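Side-chain contacts in ATP synthase epsilon chain (Caldalkalibacillus thermarum TA2.A1, PDB 5IK2), which probably takes part, as the epsilon subunit of the F1 sector, in proton-driven ATP synthesis, and binds ATP: residues H[12-15]-H[16-19]; H[111-114]-H[115-118]. The protein carries 2 engineered substitutions. All blocks are in the same frame, centred on the assembly; numbering follows the deposited sequence.

Contact 1: H[12-15]-H[16-19]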
# COMPACT_ATOMS: atom_id res chain seq x y z
N GLU H 12 8.61 -51.53 17.76
CA GLU H 12 8.36 -50.10 17.97
C GLU H 12 8.22 -49.67 19.44
O GLU H 12 8.50 -48.51 19.75
CB GLU H 12 7.16 -49.61 17.13
CG GLU H 12 5.87 -50.42 17.24
CD GLU H 12 5.74 -51.59 16.26
OE1 GLU H 12 6.49 -51.65 15.26
OE2 GLU H 12 4.88 -52.46 16.50
N ARG H 13 7.80 -50.57 20.33
CA ARG H 13 7.60 -50.22 21.75
C ARG H 13 7.61 -51.43 22.69
O ARG H 13 7.52 -52.58 22.24
CB ARG H 13 6.27 -49.47 21.92
CG ARG H 13 5.04 -50.35 21.73
CD ARG H 13 3.81 -49.55 21.34
NE ARG H 13 2.67 -50.43 21.10
CZ ARG H 13 1.90 -50.99 22.04
NH1 ARG H 13 2.13 -50.78 23.34
NH2 ARG H 13 0.89 -51.78 21.68
N LYS H 14 7.72 -51.15 23.99
CA LYS H 14 7.53 -52.14 25.04
C LYS H 14 6.06 -52.15 25.46
O LYS H 14 5.49 -51.09 25.74
CB LYS H 14 8.41 -51.84 26.25
CG LYS H 14 9.90 -51.89 25.96
CD LYS H 14 10.71 -51.95 27.24
CE LYS H 14 12.20 -52.05 26.95
NZ LYS H 14 12.99 -52.23 28.20
N VAL H 15 5.46 -53.34 25.50
CA VAL H 15 4.02 -53.51 25.73
C VAL H 15 3.71 -53.91 27.17
O VAL H 15 2.79 -53.35 27.78
CB VAL H 15 3.43 -54.56 24.75
CG1 VAL H 15 1.92 -54.69 24.93
CG2 VAL H 15 3.78 -54.20 23.32
N PHE H 16 4.44 -54.89 27.69
CA PHE H 16 4.29 -55.34 29.08
C PHE H 16 5.64 -55.33 29.79
O PHE H 16 6.66 -55.67 29.20
CB PHE H 16 3.69 -56.75 29.13
CG PHE H 16 3.32 -57.21 30.51
CD1 PHE H 16 2.06 -56.93 31.03
CD2 PHE H 16 4.23 -57.92 31.30
CE1 PHE H 16 1.71 -57.35 32.31
CE2 PHE H 16 3.89 -58.34 32.58
CZ PHE H 16 2.63 -58.05 33.08
N GLN H 17 5.61 -54.93 31.07
CA GLN H 17 6.78 -54.96 31.95
C GLN H 17 6.32 -55.25 33.37
O GLN H 17 5.39 -54.61 33.87
CB GLN H 17 7.52 -53.62 31.91
CG GLN H 17 8.33 -53.38 30.65
CD GLN H 17 9.16 -52.11 30.72
OE1 GLN H 17 8.63 -51.04 31.05
NE2 GLN H 17 10.45 -52.21 30.42
N GLY H 18 6.96 -56.22 34.03
CA GLY H 18 6.62 -56.58 35.41
C GLY H 18 7.11 -57.96 35.81
O GLY H 18 7.58 -58.73 34.97
N GLU H 19 7.00 -58.26 37.10
CA GLU H 19 7.36 -59.56 37.65
C GLU H 19 6.13 -60.45 37.75
O GLU H 19 5.14 -60.06 38.38
CB GLU H 19 8.01 -59.40 39.02
CG GLU H 19 9.39 -58.76 38.97
CD GLU H 19 10.18 -58.96 40.24
OE1 GLU H 19 9.68 -58.58 41.32
OE2 GLU H 19 11.31 -59.50 40.16

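Contact 2: H[111-114]-H[115-118]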
# COMPACT_ATOMS: atom_id res chain seq x y z
N ASP H 111 -1.41 -72.31 -2.67
CA ASP H 111 -1.63 -70.95 -3.20
C ASP H 111 -0.57 -69.98 -2.66
O ASP H 111 -0.06 -70.16 -1.56
CB ASP H 111 -3.04 -70.46 -2.85
CG ASP H 111 -3.45 -69.23 -3.66
OD1 ASP H 111 -2.94 -68.12 -3.38
OD2 ASP H 111 -4.29 -69.36 -4.57
N LYS H 112 -0.27 -68.96 -3.46
CA LYS H 112 0.69 -67.92 -3.11
C LYS H 112 0.29 -67.15 -1.85
O LYS H 112 1.11 -66.94 -0.95
CB LYS H 112 0.85 -66.94 -4.29
CG LYS H 112 1.90 -65.85 -4.12
CD LYS H 112 1.90 -64.91 -5.32
CE LYS H 112 2.78 -63.69 -5.09
NZ LYS H 112 4.23 -64.05 -4.98
N ASP H 113 -0.98 -66.74 -1.78
CA ASP H 113 -1.48 -65.82 -0.76
C ASP H 113 -2.25 -66.48 0.40
O ASP H 113 -2.88 -65.78 1.19
CB ASP H 113 -2.37 -64.76 -1.43
CG ASP H 113 -1.65 -63.98 -2.52
OD1 ASP H 113 -0.60 -63.37 -2.21
OD2 ASP H 113 -2.13 -63.97 -3.67
N TYR H 114 -2.18 -67.81 0.53
CA TYR H 114 -2.94 -68.53 1.56
C TYR H 114 -2.41 -68.27 2.98
O TYR H 114 -3.20 -68.01 3.89
CB TYR H 114 -2.94 -70.04 1.28
CG TYR H 114 -3.76 -70.85 2.26
CD1 TYR H 114 -5.15 -70.94 2.14
CD2 TYR H 114 -3.15 -71.53 3.32
CE1 TYR H 114 -5.91 -71.67 3.04
CE2 TYR H 114 -3.90 -72.27 4.23
CZ TYR H 114 -5.28 -72.34 4.09
OH TYR H 114 -6.02 -73.07 4.98
N LEU H 115 -1.09 -68.35 3.15
CA LEU H 115 -0.45 -68.11 4.45
C LEU H 115 -0.59 -66.66 4.92
O LEU H 115 -0.75 -66.41 6.12
CB LEU H 115 1.04 -68.49 4.40
CG LEU H 115 1.37 -69.96 4.16
CD1 LEU H 115 2.86 -70.14 3.90
CD2 LEU H 115 0.92 -70.83 5.33
N ARG H 116 -0.54 -65.71 3.98
CA ARG H 116 -0.66 -64.28 4.31
C ARG H 116 -2.03 -63.94 4.89
O ARG H 116 -2.12 -63.21 5.88
CB ARG H 116 -0.36 -63.41 3.08
CG ARG H 116 -0.02 -61.96 3.42
CD ARG H 116 0.53 -61.17 2.24
NE ARG H 116 -0.46 -60.25 1.65
CZ ARG H 116 -1.32 -60.54 0.67
NH1 ARG H 116 -1.37 -61.74 0.11
NH2 ARG H 116 -2.16 -59.59 0.25
N HIS H 117 -3.09 -64.47 4.27
CA HIS H 117 -4.46 -64.24 4.74
C HIS H 117 -4.79 -65.02 6.02
O HIS H 117 -5.48 -64.50 6.90
CB HIS H 117 -5.49 -64.58 3.65
CG HIS H 117 -5.42 -63.70 2.44
ND1 HIS H 117 -5.25 -62.33 2.52
CD2 HIS H 117 -5.52 -63.99 1.12
CE1 HIS H 117 -5.23 -61.82 1.30
NE2 HIS H 117 -5.39 -62.80 0.44
N LYS H 118 -4.30 -66.26 6.12
CA LYS H 118 -4.56 -67.11 7.30
C LYS H 118 -3.90 -66.55 8.56
O LYS H 118 -4.50 -66.58 9.64
CB LYS H 118 -4.10 -68.55 7.05
CG LYS H 118 -4.61 -69.54 8.09
CD LYS H 118 -4.25 -70.97 7.71
CE LYS H 118 -4.78 -71.96 8.74
NZ LYS H 118 -4.39 -73.36 8.42

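Contact 1: H[12-15]-H[16-19]
Lys14 and Gln17, three residues apart on strand 14-17, bring their side chains together beside a classic beta bulge, in which Val15 and Phe16 both face Ile8 of the antiparallel strand 4-9. In a regular strand, residues three apart would point to different faces. The extra residue of the bulge, marked by a psi of -47° at Val15, lets Lys14 and Gln17 share the outer side of this hairpin in the beta-sandwich domain.

The lysine can be followed outward. Its CB leaves the strand toward Gln17, but CB and CG still run past the glutamine at a distance. Because the chain beyond CG is fully extended, it is CD that first comes up against the amide group of Gln17, 3.8 Å from the amide carbon CD, where the two chains cross obliquely. CE and NZ then run along beside the outer end of the amide. Two long, flexible polar side chains suit this exposed face, since their methylenes can pack while their polar ends stay near water. Lys14 also packs on a polar side chain of another protein's chain.

Phe16 serves the other face. Its CG is anti to the backbone N (chi1 -172°), which carries the ring away from segment 12-15 and onto Ile8, Ile52 and Gln54, a buried place that suits a large apolar group, against residues of strands 4-9 and 48-54. Gly18 follows where the chain turns a corner; at its backbone angles a CB would press on the carbonyl O of Gln17. Val15, branched and compact, touches Thr10 and Glu87, and its CG2 sits 3.7 Å above one face of the Arg13 guanidinium, offset toward the rim.

Contact 2: H[111-114]-H[115-118]
Asp113 and Tyr114 meet Arg116, His117 and Lys118 across the first turn of helix 114-133, and Asp111 shapes the approach to it. The carboxylate of Asp111 reaches forward along the chain: its OD1 accepts a hydrogen bond from the backbone N of Asp113 at 2.9 Å through its anti lone pair, making an Asx turn, a task for which a short acidic side chain is well suited. Asp113 occupies the N-cap position, yet its side chain forms no capping bond. Instead it lies side by side with Arg116, and OD1 makes a salt bridge to Arg116 NH1 at 2.9 Å, carboxylate and guanidinium planes turned 74° apart. The arginine reaches it by bending at chi3 (103°). Asp113 O accepts a weak bond from His117 N.

Tyr114 comes next, its carbonyl O accepting a hydrogen bond from Lys118 N at 3.0 Å. With CG anti to the backbone N (chi1 -177°), the ring swings out to cross the extended lysine, CE2 lying 3.7 Å from Lys118 CD. Tyr114 and Lys118 also rest on Leu104 of helix 90-104. Replacing the tyrosine by an alanine would probably leave the methylenes of Lys118 without their aromatic neighbour and open a gap against Leu104. An Asx turn leading into the N-cap residue, an i to i+3 salt bridge and the first i to i+4 backbone bonds mark the start of helix 114-133, second arm of the C-terminal helical hairpin.

Overall arrangement
Contact 1 belongs to the beta-sandwich domain and contact 2 to the long alpha-helix domain that follows it in the chain; they lie on opposite sides of the chain's centre. Their centres are 30 Å apart and their nearest atoms about 17 Å, so they do not touch. Each nevertheless lies near residues seen to bind ATP in this protein, although no ATP is bound to this chain here. Between side chains, Val15 in contact 1 is about 6 Å from Glu83 and about 8 Å from Thr81, while Arg116 in contact 2 is about 5 Å from Arg99 and about 8 Å from Arg123, both in the helical part. Each contact thus adjoins a different part of that set.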